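Local atomic coordinates of glutathione S-transferase (Agrobacterium tumefaciens, PDB entry 2YCD), a protein that probably conjugates glutathione to electrophilic compounds, herbicides possibly among them, as a dimeric bacterial member of the glutathione transferase superfamily. Residues R110-E123 / L170-V184. Numbering follows the deposited sequence. Where two conformers were deposited one is given.
With GTB (S-(p-nitrobenzyl)glutathione), chain B.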
loop_
_atom_site.group_PDB
_atom_site.type_symbol
_atom_site.label_atom_id
_atom_site.label_comp_id
_atom_site.label_asym_id
_atom_site.label_seq_id
_atom_site.Cartn_x
_atom_site.Cartn_y
_atom_site.Cartn_z
ATOM N N ARG A 110 2.422 3.771 -15.084
ATOM C CA ARG A 110 3.470 2.887 -14.596
ATOM C C ARG A 110 4.171 3.453 -13.351
ATOM O O ARG A 110 4.584 2.691 -12.467
ATOM C CB ARG A 110 4.486 2.578 -15.699
ATOM C CG ARG A 110 3.845 1.844 -16.877
ATOM C CD ARG A 110 4.900 1.138 -17.711
ATOM N NE ARG A 110 5.822 2.100 -18.306
ATOM C CZ ARG A 110 5.659 2.653 -19.506
ATOM N NH1 ARG A 110 4.610 2.327 -20.252
ATOM N NH2 ARG A 110 6.549 3.527 -19.966
ATOM N N THR A 111 4.299 4.774 -13.267
ATOM C CA THR A 111 4.878 5.406 -12.087
ATOM C C THR A 111 3.993 5.103 -10.875
ATOM O O THR A 111 4.492 4.743 -9.797
ATOM C CB THR A 111 5.016 6.920 -12.300
ATOM O OG1 THR A 111 5.828 7.156 -13.461
ATOM C CG2 THR A 111 5.702 7.574 -11.098
ATOM N N VAL A 112 2.681 5.225 -11.050
ATOM C CA VAL A 112 1.741 4.904 -9.979
ATOM C C VAL A 112 1.840 3.413 -9.600
ATOM O O VAL A 112 1.798 3.074 -8.405
ATOM C CB VAL A 112 0.297 5.319 -10.387
ATOM C CG1 VAL A 112 -0.745 4.800 -9.402
ATOM C CG2 VAL A 112 0.212 6.845 -10.523
ATOM N N ALA A 113 1.986 2.509 -10.578
ATOM C CA ALA A 113 2.248 1.111 -10.246
ATOM C C ALA A 113 3.437 0.963 -9.268
ATOM O O ALA A 113 3.349 0.232 -8.274
ATOM C CB ALA A 113 2.464 0.266 -11.517
ATOM N N TRP A 114 4.541 1.653 -9.547
ATOM C CA TRP A 114 5.719 1.532 -8.695
ATOM C C TRP A 114 5.531 2.189 -7.328
ATOM O O TRP A 114 6.107 1.720 -6.350
ATOM C CB TRP A 114 6.983 2.042 -9.423
ATOM C CG TRP A 114 7.506 0.991 -10.372
ATOM C CD1 TRP A 114 7.464 1.020 -11.731
ATOM C CD2 TRP A 114 8.087 -0.269 -10.009
ATOM N NE1 TRP A 114 8.023 -0.143 -12.245
ATOM C CE2 TRP A 114 8.415 -0.942 -11.200
ATOM C CE3 TRP A 114 8.418 -0.859 -8.792
ATOM C CZ2 TRP A 114 9.012 -2.216 -11.200
ATOM C CZ3 TRP A 114 9.004 -2.128 -8.792
ATOM C CH2 TRP A 114 9.311 -2.778 -9.984
ATOM N N MET A 115 4.714 3.240 -7.241
ATOM C CA MET A 115 4.341 3.800 -5.926
ATOM C C MET A 115 3.632 2.743 -5.071
ATOM O O MET A 115 3.989 2.522 -3.903
ATOM C CB MET A 115 3.458 5.048 -6.083
ATOM C CG MET A 115 4.191 6.232 -6.744
ATOM S SD MET A 115 3.088 7.611 -7.120
ATOM C CE MET A 115 2.758 8.209 -5.455
ATOM N N PHE A 116 2.644 2.075 -5.652
ATOM C CA PHE A 116 1.975 0.982 -4.948
ATOM C C PHE A 116 2.893 -0.197 -4.649
ATOM O O PHE A 116 2.805 -0.794 -3.579
ATOM C CB PHE A 116 0.702 0.531 -5.678
ATOM C CG PHE A 116 -0.492 1.442 -5.457
ATOM C CD1 PHE A 116 -0.705 2.558 -6.264
ATOM C CD2 PHE A 116 -1.396 1.182 -4.448
ATOM C CE1 PHE A 116 -1.814 3.389 -6.067
ATOM C CE2 PHE A 116 -2.499 2.003 -4.230
ATOM C CZ PHE A 116 -2.708 3.118 -5.045
ATOM N N ALA A 117 3.786 -0.540 -5.578
ATOM C CA ALA A 117 4.713 -1.647 -5.340
ATOM C C ALA A 117 5.646 -1.373 -4.165
ATOM O O ALA A 117 5.929 -2.266 -3.366
ATOM C CB ALA A 117 5.525 -1.943 -6.588
ATOM N N ALA A 118 6.142 -0.150 -4.064
ATOM C CA ALA A 118 6.983 0.211 -2.929
ATOM C C ALA A 118 6.258 -0.107 -1.632
ATOM O O ALA A 118 6.850 -0.648 -0.699
ATOM C CB ALA A 118 7.349 1.711 -2.980
ATOM N N LEU A 119 4.987 0.278 -1.537
ATOM C CA LEU A 119 4.266 0.187 -0.260
ATOM C C LEU A 119 3.535 -1.129 -0.039
ATOM O O LEU A 119 3.301 -1.488 1.124
ATOM C CB LEU A 119 3.267 1.352 -0.132
ATOM C CG LEU A 119 3.877 2.753 -0.247
ATOM C CD1 LEU A 119 2.843 3.809 0.169
ATOM C CD2 LEU A 119 5.151 2.902 0.542
ATOM N N ASN A 120 3.191 -1.854 -1.116
ATOM C CA ASN A 120 2.312 -3.019 -1.002
ATOM C C ASN A 120 2.960 -4.341 -1.436
ATOM O O ASN A 120 2.350 -5.404 -1.299
ATOM C CB ASN A 120 0.996 -2.768 -1.782
ATOM C CG ASN A 120 -0.171 -3.649 -1.314
ATOM O OD1 ASN A 120 -0.473 -3.729 -0.122
ATOM N ND2 ASN A 120 -0.845 -4.277 -2.254
ATOM N N THR A 121 4.167 -4.271 -1.985
ATOM C CA THR A 121 4.944 -5.470 -2.300
ATOM C C THR A 121 6.301 -5.456 -1.571
ATOM O O THR A 121 6.635 -6.401 -0.825
ATOM C CB THR A 121 5.098 -5.657 -3.818
ATOM O OG1 THR A 121 3.808 -5.946 -4.383
ATOM C CG2 THR A 121 6.048 -6.813 -4.152
ATOM N N ILE A 122 7.082 -4.395 -1.744
ATOM C CA ILE A 122 8.405 -4.349 -1.102
ATOM C C ILE A 122 8.311 -4.079 0.412
ATOM O O ILE A 122 8.882 -4.819 1.226
ATOM C CB ILE A 122 9.303 -3.299 -1.791
ATOM C CG1 ILE A 122 9.557 -3.678 -3.255
ATOM C CG2 ILE A 122 10.661 -3.166 -1.060
ATOM C CD1 ILE A 122 10.227 -5.059 -3.455
ATOM N N GLU A 123 7.543 -3.069 0.808
ATOM C CA GLU A 123 7.465 -2.729 2.218
ATOM C C GLU A 123 7.022 -3.899 3.105
ATOM O O GLU A 123 7.663 -4.139 4.124
ATOM C CB GLU A 123 6.576 -1.522 2.441
ATOM C CG GLU A 123 6.499 -1.130 3.916
ATOM C CD GLU A 123 5.582 0.031 4.142
ATOM O OE1 GLU A 123 6.028 1.171 3.937
ATOM O OE2 GLU A 123 4.429 -0.196 4.533
ATOM N N LEU A 170 13.200 4.136 -11.274
ATOM C CA LEU A 170 12.226 3.086 -11.591
ATOM C C LEU A 170 11.494 3.278 -12.927
ATOM O O LEU A 170 11.263 2.291 -13.642
ATOM C CB LEU A 170 11.216 2.922 -10.452
ATOM C CG LEU A 170 11.758 2.346 -9.133
ATOM C CD1 LEU A 170 10.770 2.633 -8.022
ATOM C CD2 LEU A 170 12.079 0.857 -9.193
ATOM N N GLU A 171 11.067 4.500 -13.236
ATOM C CA GLU A 171 10.301 4.770 -14.474
ATOM C C GLU A 171 10.817 6.005 -15.196
ATOM O O GLU A 171 10.221 7.082 -15.124
ATOM C CB GLU A 171 8.798 4.925 -14.174
ATOM C CG GLU A 171 7.912 5.275 -15.391
ATOM C CD GLU A 171 8.083 4.326 -16.573
ATOM O OE1 GLU A 171 8.124 3.092 -16.369
ATOM O OE2 GLU A 171 8.176 4.825 -17.718
ATOM N N GLY A 172 11.942 5.860 -15.887
ATOM C CA GLY A 172 12.517 6.978 -16.611
ATOM C C GLY A 172 13.092 8.009 -15.665
ATOM O O GLY A 172 14.062 7.734 -14.955
ATOM N N SER A 173 12.487 9.185 -15.623
ATOM C CA SER A 173 12.972 10.279 -14.792
ATOM C C SER A 173 12.641 10.041 -13.322
ATOM O O SER A 173 11.693 9.316 -13.000
ATOM C CB SER A 173 12.344 11.603 -15.240
ATOM O OG SER A 173 12.728 11.927 -16.564
ATOM N N PHE A 174 13.414 10.664 -12.445
ATOM C CA PHE A 174 13.139 10.606 -11.018
ATOM C C PHE A 174 11.653 10.909 -10.778
ATOM O O PHE A 174 11.090 11.820 -11.392
ATOM C CB PHE A 174 14.016 11.613 -10.268
ATOM C CG PHE A 174 13.785 11.617 -8.784
ATOM C CD1 PHE A 174 14.417 10.689 -7.964
ATOM C CD2 PHE A 174 12.916 12.533 -8.212
ATOM C CE1 PHE A 174 14.169 10.690 -6.593
ATOM C CE2 PHE A 174 12.686 12.537 -6.858
ATOM C CZ PHE A 174 13.299 11.623 -6.053
ATOM N N SER A 175 11.022 10.149 -9.879
ATOM C CA SER A 175 9.583 10.306 -9.637
ATOM C C SER A 175 9.182 10.056 -8.194
ATOM O O SER A 175 9.987 9.622 -7.351
ATOM C CB SER A 175 8.781 9.346 -10.530
ATOM O OG SER A 175 8.829 8.031 -10.006
ATOM N N ALA A 176 7.905 10.311 -7.916
ATOM C CA ALA A 176 7.328 9.948 -6.631
ATOM C C ALA A 176 7.507 8.465 -6.295
ATOM O O ALA A 176 7.559 8.108 -5.112
ATOM C CB ALA A 176 5.858 10.319 -6.599
ATOM N N ALA A 177 7.597 7.594 -7.306
ATOM C CA ALA A 177 7.835 6.184 -7.007
ATOM C C ALA A 177 9.200 5.993 -6.351
ATOM O O ALA A 177 9.357 5.166 -5.447
ATOM C CB ALA A 177 7.720 5.313 -8.278
ATOM N N ASP A 178 10.199 6.746 -6.819
ATOM C CA ASP A 178 11.525 6.604 -6.247
ATOM C C ASP A 178 11.570 7.124 -4.819
ATOM O O ASP A 178 12.248 6.546 -3.968
ATOM C CB ASP A 178 12.591 7.280 -7.127
ATOM C CG ASP A 178 12.581 6.748 -8.539
ATOM O OD1 ASP A 178 12.920 5.560 -8.749
ATOM O OD2 ASP A 178 12.205 7.538 -9.422
ATOM N N ILE A 179 10.850 8.205 -4.548
ATOM C CA ILE A 179 10.772 8.702 -3.171
ATOM C C ILE A 179 10.248 7.599 -2.247
ATOM O O ILE A 179 10.861 7.288 -1.211
ATOM C CB ILE A 179 9.886 9.948 -3.073
ATOM C CG1 ILE A 179 10.540 11.136 -3.807
ATOM C CG2 ILE A 179 9.568 10.271 -1.599
ATOM C CD1 ILE A 179 9.703 12.431 -3.740
ATOM N N LEU A 180 9.120 6.997 -2.614
ATOM C CA LEU A 180 8.521 5.979 -1.747
ATOM C C LEU A 180 9.389 4.729 -1.653
ATOM O O LEU A 180 9.600 4.172 -0.555
ATOM C CB LEU A 180 7.108 5.628 -2.219
ATOM C CG LEU A 180 6.090 6.771 -2.095
ATOM C CD1 LEU A 180 4.785 6.371 -2.775
ATOM C CD2 LEU A 180 5.852 7.178 -0.626
ATOM N N MET A 181 9.943 4.301 -2.786
ATOM C CA MET A 181 10.757 3.088 -2.789
ATOM C C MET A 181 12.068 3.249 -2.012
ATOM O O MET A 181 12.451 2.354 -1.246
ATOM C CB MET A 181 11.059 2.647 -4.225
ATOM C CG MET A 181 11.788 1.288 -4.315
ATOM S SD MET A 181 10.731 -0.121 -3.877
ATOM C CE MET A 181 9.731 -0.261 -5.368
ATOM N N ILE A 182 12.738 4.379 -2.190
ATOM C CA ILE A 182 13.982 4.604 -1.474
ATOM C C ILE A 182 13.750 4.742 0.028
ATOM O O ILE A 182 14.509 4.206 0.831
ATOM C CB ILE A 182 14.770 5.763 -2.096
ATOM C CG1 ILE A 182 15.313 5.287 -3.445
ATOM C CG2 ILE A 182 15.940 6.197 -1.185
ATOM C CD1 ILE A 182 15.894 6.385 -4.334
ATOM N N CYS A 183 12.688 5.433 0.433
ATOM C CA CYS A 183 12.424 5.545 1.866
ATOM C C CYS A 183 12.104 4.189 2.497
ATOM O O CYS A 183 12.519 3.931 3.633
ATOM C CB CYS A 183 11.324 6.570 2.154
ATOM S SG CYS A 183 11.818 8.296 1.842
ATOM N N VAL A 184 11.412 3.328 1.756
ATOM C CA VAL A 184 11.154 1.953 2.212
ATOM C C VAL A 184 12.478 1.164 2.332
ATOM O O VAL A 184 12.762 0.530 3.363
ATOM C CB VAL A 184 10.114 1.258 1.258
ATOM C CG1 VAL A 184 10.163 -0.264 1.353
ATOM C CG2 VAL A 184 8.680 1.796 1.524
HETATM N N1 GTB B . 0.891 -5.954 -4.034
HETATM C CA1 GTB B . 0.396 -6.932 -5.014
HETATM C C1 GTB B . -0.943 -6.495 -5.551
HETATM O O11 GTB B . -1.732 -5.953 -4.749
HETATM O O12 GTB B . -1.219 -6.701 -6.757
HETATM C CB1 GTB B . 0.332 -8.309 -4.336
HETATM C CG1 GTB B . -0.040 -9.399 -5.339
HETATM C CD1 GTB B . -0.222 -10.747 -4.668
HETATM O OE1 GTB B . -0.035 -10.857 -3.457
HETATM N N2 GTB B . -0.599 -11.750 -5.459
HETATM C CA2 GTB B . -0.829 -13.103 -4.951
HETATM C C2 GTB B . -0.065 -14.128 -5.731
HETATM O O2 GTB B . 0.100 -14.028 -6.944
HETATM C CB2 GTB B . -2.311 -13.467 -5.166
HETATM S SG2 GTB B . -3.450 -12.523 -4.210
HETATM N N3 GTB B . 0.402 -15.162 -5.028
HETATM C CA3 GTB B . 1.109 -16.295 -5.602
HETATM C C3 GTB B . 2.570 -16.341 -5.260
HETATM O O31 GTB B . 3.041 -15.507 -4.462
HETATM O O32 GTB B . 3.242 -17.240 -5.816
HETATM C "C'" GTB B . -3.172 -12.982 -2.525
HETATM C "C1'" GTB B . -4.116 -14.058 -2.056
HETATM C "C2'" GTB B . -3.735 -15.389 -2.114
HETATM C "C3'" GTB B . -4.610 -16.380 -1.669
HETATM C "C4'" GTB B . -5.860 -16.029 -1.165
HETATM N N41 GTB B . -6.739 -17.028 -0.707
HETATM O O41 GTB B . -7.801 -16.737 -0.160
HETATM O O42 GTB B . -6.423 -18.194 -0.848
HETATM C "C5'" GTB B . -6.230 -14.692 -1.102
HETATM C "C6'" GTB B . -5.357 -13.702 -1.542
HETATM O O HOH W 1 8.333 8.663 -13.884
#
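Helices 110-123 and 176-184 run side by side and nearly parallel, their axes 8.1 Å apart and inclined by 13°, a closeness consistent with the small side chains of A118 and A177 where they meet. At A177 the methyl carbon CB lies 3.5 Å from W114 CB, while M115 CG passes over A177 CA; one turn on, A118 CB rests against the backbone of M181. M181 folds back against A118: CG leaves anti to the backbone N (chi1 -174°), then two bends bring CE to 3.7 Å from W114 CE3, with SD against I122 CG1. L170 CD2 sits over one face of the W114 six-membered ring in a CH-pi contact, 4.2 Å from its centroid, and F84 of the second subunit meets the same indole edge-to-face. Farther along, V184 enters as a knob among A118, L119, I122 and E123, its CG2 3.8 Å from L119 CD2. The E123 carboxylate nearby is salt-bridged to R34.

At the other end, R110 grips E171 side-on: NE reaches OE1 at 3.2 Å in a nearly straight bond, and NH2 meets OE2. Both oxygens are approached from above the carboxylate plane, the two flat groups being turned 64° apart. A water donates to E171 O and to T111 OG1, itself also hydrogen-bonded to R107 O one turn earlier, joining helix and loop beside this salt bridge. S175 and D178 form a capping box at the start of helix 176-184: S175 OG accepts from A177 N, and D178 OD2 from S175 N by its anti lone pair. D178 OD1 meanwhile takes L170 N at 2.9 Å, tying the preceding loop to the helix. This N-capping box opening a buried helix of the all-helical C-terminal domain is a hallmark of the glutathione transferase fold.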